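Local coordinates for protein CG8862 (Drosophila melanogaster, PDB 3ISM) that is endonuclease G, a magnesium-dependent nuclease of the DNA/RNA non-specific endonuclease family that probably cleaves DNA and RNA, captured here with its inhibitor EndoGI, at residues E60-N65 against H143-T148; V53-T58 against G106-H111; S230-A235 against I243-L248. One frame throughout, in Å; residues are numbered along the deposited sequence.

Contact 1 of 3, residues E60-N65 against H143-T148; sequences ESVAKN and HVRRLT
Val62 packs against Arg145 and Thr148 with an all-aliphatic side chain: CB and CG1 lie on the arginine stem, while CG2 goes to the threonine hydroxyl and the arginine carbonyl. CB faces the stem 4.1 Å from Arg145 CD. CG1, which lies anti to its own carbonyl carbon (chi1 -56°), rests 4.1 Å from Arg145 CG. The other branch, CG2, meets the hydroxyl of Thr148 tip to tip, 3.7 Å from OG1, and stands 4.0 Å from the carbonyl oxygen of Arg145. That hydroxyl is already engaged: Thr148 OG1 donates to Arg145 O, 2.5 Å away and nearly in line with the C=O bond. CG2 thus faces a hydroxyl and a carbonyl that are bonded to each other. The arginine chain bends at chi3, about CG-CD, and its guanidinium turns to polar partners elsewhere; NH1 bonds Asn107, and NH2 forms a salt bridge with Glu335 of the chain of CG4930. The contact thus sets the short helix 59-62 against the C-terminal part of helix 136-146, while Leu57 of strand 49-57 also touches Val62 and Val154 of strand 153-161 touches Thr148.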
# COMPACT_ATOMS: atom_id res chain seq x y z
N GLU B 60 19.64 -24.12 -18.69
CA GLU B 60 18.96 -24.26 -19.97
C GLU B 60 18.02 -23.10 -20.25
O GLU B 60 17.97 -22.60 -21.38
CB GLU B 60 18.20 -25.58 -20.06
CG GLU B 60 17.62 -25.78 -21.45
CD GLU B 60 16.96 -27.13 -21.67
OE1 GLU B 60 16.45 -27.74 -20.70
OE2 GLU B 60 16.95 -27.57 -22.84
N SER B 61 17.27 -22.66 -19.24
CA SER B 61 16.23 -21.67 -19.45
C SER B 61 16.73 -20.21 -19.55
O SER B 61 15.97 -19.32 -19.93
CB SER B 61 15.12 -21.83 -18.41
OG SER B 61 15.46 -21.27 -17.16
N VAL B 62 18.00 -19.97 -19.21
CA VAL B 62 18.57 -18.63 -19.28
C VAL B 62 19.63 -18.58 -20.39
O VAL B 62 20.24 -17.54 -20.64
CB VAL B 62 19.22 -18.21 -17.94
CG1 VAL B 62 18.21 -18.30 -16.78
CG2 VAL B 62 20.52 -19.03 -17.67
N ALA B 63 19.83 -19.72 -21.05
CA ALA B 63 20.81 -19.82 -22.12
C ALA B 63 20.33 -19.10 -23.38
O ALA B 63 19.14 -19.19 -23.74
CB ALA B 63 21.13 -21.29 -22.44
N LYS B 64 21.24 -18.39 -24.04
CA LYS B 64 20.92 -17.71 -25.29
C LYS B 64 20.47 -18.71 -26.34
O LYS B 64 21.14 -19.70 -26.62
CB LYS B 64 22.09 -16.86 -25.80
CG LYS B 64 22.17 -15.50 -25.11
CD LYS B 64 23.17 -14.58 -25.80
CE LYS B 64 23.47 -13.35 -24.96
NZ LYS B 64 24.56 -12.55 -25.59
N ASN B 65 19.29 -18.44 -26.89
CA ASN B 65 18.62 -19.33 -27.82
C ASN B 65 18.39 -18.58 -29.12
O ASN B 65 17.73 -17.53 -29.14
CB ASN B 65 17.29 -19.77 -27.19
CG ASN B 65 16.54 -20.78 -28.04
OD1 ASN B 65 17.05 -21.29 -29.02
ND2 ASN B 65 15.31 -21.08 -27.63
N HIS B 143 23.61 -11.37 -12.67
CA HIS B 143 24.21 -12.16 -11.59
C HIS B 143 23.36 -13.38 -11.23
O HIS B 143 23.88 -14.47 -11.03
CB HIS B 143 24.38 -11.28 -10.34
CG HIS B 143 24.57 -12.04 -9.07
ND1 HIS B 143 25.80 -12.54 -8.67
CD2 HIS B 143 23.70 -12.38 -8.09
CE1 HIS B 143 25.67 -13.16 -7.51
NE2 HIS B 143 24.40 -13.08 -7.14
N VAL B 144 22.05 -13.18 -11.12
CA VAL B 144 21.09 -14.25 -10.84
C VAL B 144 21.11 -15.32 -11.94
O VAL B 144 21.06 -16.52 -11.65
CB VAL B 144 19.66 -13.69 -10.60
CG1 VAL B 144 18.67 -14.81 -10.35
CG2 VAL B 144 19.64 -12.69 -9.41
N ARG B 145 21.22 -14.90 -13.20
CA ARG B 145 21.40 -15.85 -14.32
C ARG B 145 22.72 -16.62 -14.24
O ARG B 145 22.77 -17.82 -14.53
CB ARG B 145 21.27 -15.17 -15.68
CG ARG B 145 19.84 -14.65 -15.98
CD ARG B 145 19.71 -14.16 -17.44
NE ARG B 145 20.28 -12.83 -17.63
CZ ARG B 145 19.59 -11.69 -17.58
NH1 ARG B 145 18.27 -11.69 -17.36
NH2 ARG B 145 20.23 -10.53 -17.77
N ARG B 146 23.79 -15.93 -13.85
CA ARG B 146 25.12 -16.56 -13.72
C ARG B 146 25.17 -17.53 -12.54
O ARG B 146 25.99 -18.46 -12.52
CB ARG B 146 26.19 -15.49 -13.58
CG ARG B 146 27.63 -15.96 -13.68
CD ARG B 146 28.58 -14.76 -13.59
NE ARG B 146 28.30 -13.74 -14.62
CZ ARG B 146 27.76 -12.55 -14.38
NH1 ARG B 146 27.43 -12.20 -13.13
NH2 ARG B 146 27.54 -11.70 -15.38
N LEU B 147 24.30 -17.33 -11.55
CA LEU B 147 24.17 -18.28 -10.43
C LEU B 147 23.82 -19.70 -10.86
O LEU B 147 24.12 -20.65 -10.15
CB LEU B 147 23.15 -17.79 -9.39
CG LEU B 147 23.56 -16.65 -8.44
CD1 LEU B 147 22.43 -16.30 -7.48
CD2 LEU B 147 24.84 -17.00 -7.68
N THR B 148 23.20 -19.84 -12.04
CA THR B 148 22.90 -21.17 -12.58
C THR B 148 24.15 -21.99 -12.88
O THR B 148 24.07 -23.21 -12.97
CB THR B 148 22.00 -21.13 -13.84
OG1 THR B 148 22.62 -20.32 -14.85
CG2 THR B 148 20.62 -20.58 -13.52

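Contact 2 of 3, residues V53-T58 against G106-H111; sequences VFEHLT and GNHRLH
Glu55 and Leu57, alternate residues of strand 49-57, both direct their CB atoms at the irregular segment 106-111, whose backbone comes nearest at Leu57 and Asn107, with CA atoms 6.9 Å apart. The strand belongs to the central mixed sheet of the nuclease, and the segment facing it follows strand 98-101, which carries His101, the predicted proton acceptor of this His-Me finger fold. A single carboxylate oxygen dominates the buried contact. Glu55 OE2 accepts from two neighbouring side chains: His108 NE2 at 2.6 Å and Asn107 ND2 at 2.9 Å. The histidine uses the anti lone pair of OE2, with the acceptor 22° out of the imidazole plane, whereas the asparagine comes on the syn side, somewhat above the carboxylate plane, through a straighter bond (165° at the hydrogen). The glutamate chain runs extended beyond CG (chi2 168°), which carries its carboxylate across to both donors. A second partner fixes the imidazole, whose ND1 bonds Asp38. An imidazole held between two carboxylates would probably favour the protonated state. An alanine in place of Glu55 is likely to leave His108 NE2 and Asn107 ND2 without their shared acceptor and to open a gap between strand and loop. The Asn107 side chain lies about 5 Å from that of Glu141, a magnesium-binding residue. Nonpolar packing across the contact comes from Leu57 CD2, 3.8 Å from Asn107 CB. Within 106-111, that same Asn107 CB sits 3.4 Å above one face of the His108 ring, offset toward its rim.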
# COMPACT_ATOMS: atom_id res chain seq x y z
N VAL B 53 6.83 -11.27 -8.56
CA VAL B 53 6.85 -12.34 -9.54
C VAL B 53 7.77 -13.45 -9.00
O VAL B 53 8.62 -13.20 -8.13
CB VAL B 53 7.34 -11.88 -10.93
CG1 VAL B 53 6.45 -10.81 -11.51
CG2 VAL B 53 8.79 -11.39 -10.86
N PHE B 54 7.59 -14.67 -9.52
CA PHE B 54 8.38 -15.80 -9.09
C PHE B 54 8.92 -16.56 -10.31
O PHE B 54 8.21 -16.76 -11.30
CB PHE B 54 7.59 -16.73 -8.16
CG PHE B 54 8.40 -17.21 -6.99
CD1 PHE B 54 8.23 -16.63 -5.74
CD2 PHE B 54 9.37 -18.19 -7.16
CE1 PHE B 54 9.01 -17.05 -4.65
CE2 PHE B 54 10.16 -18.61 -6.09
CZ PHE B 54 9.99 -18.03 -4.83
N GLU B 55 10.17 -16.97 -10.22
CA GLU B 55 10.85 -17.62 -11.35
C GLU B 55 11.67 -18.79 -10.83
O GLU B 55 12.19 -18.75 -9.72
CB GLU B 55 11.78 -16.64 -12.07
CG GLU B 55 11.08 -15.42 -12.74
CD GLU B 55 12.09 -14.35 -13.19
OE1 GLU B 55 12.81 -13.81 -12.32
OE2 GLU B 55 12.17 -14.04 -14.40
N HIS B 56 11.77 -19.83 -11.64
CA HIS B 56 12.66 -20.94 -11.37
C HIS B 56 13.56 -21.07 -12.59
O HIS B 56 13.11 -21.45 -13.66
CB HIS B 56 11.87 -22.23 -11.10
CG HIS B 56 12.67 -23.48 -11.34
ND1 HIS B 56 12.21 -24.52 -12.12
CD2 HIS B 56 13.91 -23.85 -10.92
CE1 HIS B 56 13.13 -25.47 -12.17
NE2 HIS B 56 14.17 -25.09 -11.45
N LEU B 57 14.84 -20.73 -12.40
CA LEU B 57 15.80 -20.68 -13.49
C LEU B 57 16.74 -21.89 -13.46
O LEU B 57 17.16 -22.35 -12.39
CB LEU B 57 16.65 -19.40 -13.43
CG LEU B 57 15.98 -18.06 -13.06
CD1 LEU B 57 17.03 -16.94 -13.10
CD2 LEU B 57 14.78 -17.72 -13.95
N THR B 58 17.03 -22.38 -14.66
CA THR B 58 18.09 -23.34 -14.88
C THR B 58 19.05 -22.76 -15.93
O THR B 58 18.76 -21.74 -16.57
CB THR B 58 17.53 -24.69 -15.39
OG1 THR B 58 16.78 -24.47 -16.59
CG2 THR B 58 16.61 -25.34 -14.34
N GLY B 106 15.28 -11.98 -20.32
CA GLY B 106 16.45 -12.85 -20.44
C GLY B 106 16.44 -14.10 -19.56
O GLY B 106 17.29 -14.97 -19.69
N ASN B 107 15.49 -14.17 -18.64
CA ASN B 107 15.36 -15.33 -17.76
C ASN B 107 14.49 -16.40 -18.41
O ASN B 107 14.23 -17.46 -17.82
CB ASN B 107 14.71 -14.89 -16.45
CG ASN B 107 15.53 -13.89 -15.67
OD1 ASN B 107 16.73 -13.76 -15.88
ND2 ASN B 107 14.88 -13.18 -14.76
N HIS B 108 13.98 -16.12 -19.61
CA HIS B 108 12.94 -16.96 -20.22
C HIS B 108 13.16 -17.18 -21.70
O HIS B 108 12.49 -16.59 -22.54
CB HIS B 108 11.54 -16.38 -19.93
CG HIS B 108 11.34 -16.10 -18.48
ND1 HIS B 108 11.11 -17.10 -17.56
CD2 HIS B 108 11.44 -14.95 -17.77
CE1 HIS B 108 11.05 -16.58 -16.35
NE2 HIS B 108 11.25 -15.27 -16.45
N ARG B 109 14.10 -18.07 -22.00
CA ARG B 109 14.57 -18.25 -23.36
C ARG B 109 14.35 -19.66 -23.92
O ARG B 109 14.90 -20.00 -24.95
CB ARG B 109 16.04 -17.89 -23.45
CG ARG B 109 16.31 -16.40 -23.33
CD ARG B 109 17.78 -16.21 -23.07
NE ARG B 109 18.23 -14.85 -23.33
CZ ARG B 109 19.27 -14.30 -22.71
NH1 ARG B 109 19.94 -14.99 -21.78
NH2 ARG B 109 19.62 -13.05 -22.99
N LEU B 110 13.53 -20.45 -23.24
CA LEU B 110 13.16 -21.77 -23.75
C LEU B 110 12.35 -21.66 -25.04
O LEU B 110 12.48 -22.50 -25.94
CB LEU B 110 12.39 -22.56 -22.70
CG LEU B 110 13.18 -23.02 -21.47
CD1 LEU B 110 12.25 -23.63 -20.44
CD2 LEU B 110 14.30 -24.00 -21.88
N HIS B 111 11.51 -20.63 -25.13
CA HIS B 111 10.65 -20.44 -26.29
C HIS B 111 10.29 -18.97 -26.45
O HIS B 111 10.24 -18.23 -25.46
CB HIS B 111 9.37 -21.27 -26.15
CG HIS B 111 8.64 -21.46 -27.45
ND1 HIS B 111 7.65 -20.59 -27.88
CD2 HIS B 111 8.75 -22.41 -28.40
CE1 HIS B 111 7.19 -21.00 -29.04
NE2 HIS B 111 7.84 -22.10 -29.39

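Contact 3 of 3, residues S230-A235 against I243-L248; sequences SVERSA and INRKQL
The guanidinium of Arg245 meets the carboxylate of Glu232 at its edge, the two planes turned 34° from one another; across this contact neither face of the guanidinium is used. The grip, away from the annotated sites, is end-on and bidentate. NH2 donates to Glu232 OE2 at 2.7 Å, and NH1 donates to OE1 over a longer 3.1 Å, forming a salt bridge with a separate oxygen for each nitrogen. The fit is not coplanar: both nitrogens approach from above the carboxylate plane, 53° out of it, and the N-H groups point somewhat off line. The side chains come from opposite directions, Glu232 extended from helix 228-235 and Arg245 from the loop that leads to strand 250-251. Their combined length spans backbones whose nearest CA atoms, those of Glu232 and Arg245, are 12.9 Å apart, while a bend at chi2 (-98°) turns the outer part of the arginine. Further partners bind the same groups: NH1 also forms a salt bridge with Glu229, and Glu232 OE2 accepts from the backbone N of Phe239. Chemically, the contact joins the helix to the returning chain through paired charges, with Arg245 shared by two acidic residues close together on the helix; this surplus of negative charge probably stabilises the arginine cation.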
# COMPACT_ATOMS: atom_id res chain seq x y z
N SER B 230 14.27 -8.65 6.81
CA SER B 230 13.98 -7.22 6.66
C SER B 230 13.23 -6.95 5.36
O SER B 230 12.39 -6.05 5.32
CB SER B 230 15.25 -6.40 6.73
OG SER B 230 16.01 -6.65 5.57
N VAL B 231 13.50 -7.72 4.31
CA VAL B 231 12.69 -7.63 3.07
C VAL B 231 11.24 -8.08 3.35
O VAL B 231 10.29 -7.45 2.91
CB VAL B 231 13.27 -8.50 1.90
CG1 VAL B 231 12.49 -8.24 0.60
CG2 VAL B 231 14.77 -8.24 1.67
N GLU B 232 11.10 -9.19 4.08
CA GLU B 232 9.80 -9.73 4.46
C GLU B 232 8.98 -8.73 5.26
O GLU B 232 7.82 -8.49 4.98
CB GLU B 232 9.98 -11.03 5.25
CG GLU B 232 10.47 -12.17 4.35
CD GLU B 232 10.67 -13.49 5.05
OE1 GLU B 232 11.12 -13.48 6.21
OE2 GLU B 232 10.39 -14.54 4.43
N ARG B 233 9.62 -8.12 6.25
CA ARG B 233 8.94 -7.16 7.09
C ARG B 233 8.48 -5.94 6.28
O ARG B 233 7.35 -5.47 6.44
CB ARG B 233 9.89 -6.74 8.22
CG ARG B 233 9.22 -6.53 9.55
CD ARG B 233 10.26 -6.12 10.57
NE ARG B 233 10.78 -7.23 11.38
CZ ARG B 233 10.25 -7.60 12.54
NH1 ARG B 233 9.16 -6.98 13.00
NH2 ARG B 233 10.78 -8.59 13.24
N SER B 234 9.35 -5.46 5.38
CA SER B 234 8.99 -4.32 4.52
C SER B 234 7.95 -4.66 3.45
O SER B 234 7.13 -3.80 3.09
CB SER B 234 10.23 -3.76 3.83
OG SER B 234 11.07 -3.13 4.79
N ALA B 235 7.99 -5.88 2.92
CA ALA B 235 7.09 -6.20 1.78
C ALA B 235 5.71 -6.66 2.21
O ALA B 235 4.78 -6.64 1.40
CB ALA B 235 7.72 -7.28 0.87
N ILE B 243 10.85 -23.42 3.46
CA ILE B 243 12.19 -23.61 4.03
C ILE B 243 12.30 -22.99 5.42
O ILE B 243 12.08 -21.80 5.59
CB ILE B 243 13.27 -22.97 3.13
CG1 ILE B 243 13.11 -23.42 1.68
CG2 ILE B 243 14.69 -23.30 3.66
CD1 ILE B 243 14.05 -22.74 0.69
N ASN B 244 12.63 -23.81 6.42
CA ASN B 244 13.06 -23.32 7.73
C ASN B 244 14.45 -22.67 7.55
O ASN B 244 15.36 -23.31 7.02
CB ASN B 244 13.09 -24.50 8.72
CG ASN B 244 13.64 -24.13 10.11
OD1 ASN B 244 13.73 -22.96 10.49
ND2 ASN B 244 13.97 -25.15 10.87
N ARG B 245 14.60 -21.42 7.98
CA ARG B 245 15.85 -20.67 7.78
C ARG B 245 17.03 -21.30 8.53
O ARG B 245 18.19 -21.02 8.20
CB ARG B 245 15.68 -19.20 8.21
CG ARG B 245 14.64 -18.42 7.43
CD ARG B 245 15.23 -17.57 6.31
NE ARG B 245 14.22 -17.32 5.29
CZ ARG B 245 13.46 -16.23 5.21
NH1 ARG B 245 13.62 -15.23 6.06
NH2 ARG B 245 12.57 -16.14 4.24
N LYS B 246 16.73 -22.14 9.51
CA LYS B 246 17.75 -22.88 10.25
C LYS B 246 18.32 -24.03 9.43
O LYS B 246 19.31 -24.64 9.82
CB LYS B 246 17.19 -23.40 11.58
CG LYS B 246 16.86 -22.30 12.57
CD LYS B 246 16.64 -22.87 13.97
CE LYS B 246 16.49 -21.77 15.01
NZ LYS B 246 15.29 -20.93 14.75
N GLN B 247 17.68 -24.33 8.29
CA GLN B 247 18.18 -25.39 7.41
C GLN B 247 18.85 -24.87 6.13
O GLN B 247 19.22 -25.65 5.26
CB GLN B 247 17.08 -26.40 7.08
CG GLN B 247 17.04 -27.57 8.03
CD GLN B 247 15.77 -28.40 7.90
OE1 GLN B 247 14.69 -27.85 7.67
NE2 GLN B 247 15.90 -29.71 8.06
N LEU B 248 18.99 -23.55 6.02
CA LEU B 248 19.79 -22.97 4.95
C LEU B 248 21.26 -23.23 5.29
O LEU B 248 21.61 -23.44 6.46
CB LEU B 248 19.53 -21.47 4.81
CG LEU B 248 18.20 -21.08 4.18
CD1 LEU B 248 17.95 -19.57 4.28
CD2 LEU B 248 18.11 -21.57 2.73

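Overall arrangement
From the N terminus, strand 49-57 is followed, after Thr58, by helix 59-62, so the first segments of contacts 2 and 1 are consecutive. Contact 2 closes first, when the chain returns after strand 98-101; contact 1 closes later, at the end of helix 136-146. Their segments alternate, so the two loops cross, and they touch directly: Arg109 of contact 2 bonds Val62 and Asn65 of contact 1. Contact 2 ties the central sheet to the segment after strand 98-101, and contact 1 ties helix 59-62 to helix 136-146. Contact 3 opens and closes afterwards as a short loop between helix 228-235 and the approach to strand 250-251, its centre about 23 Å from that of contact 2.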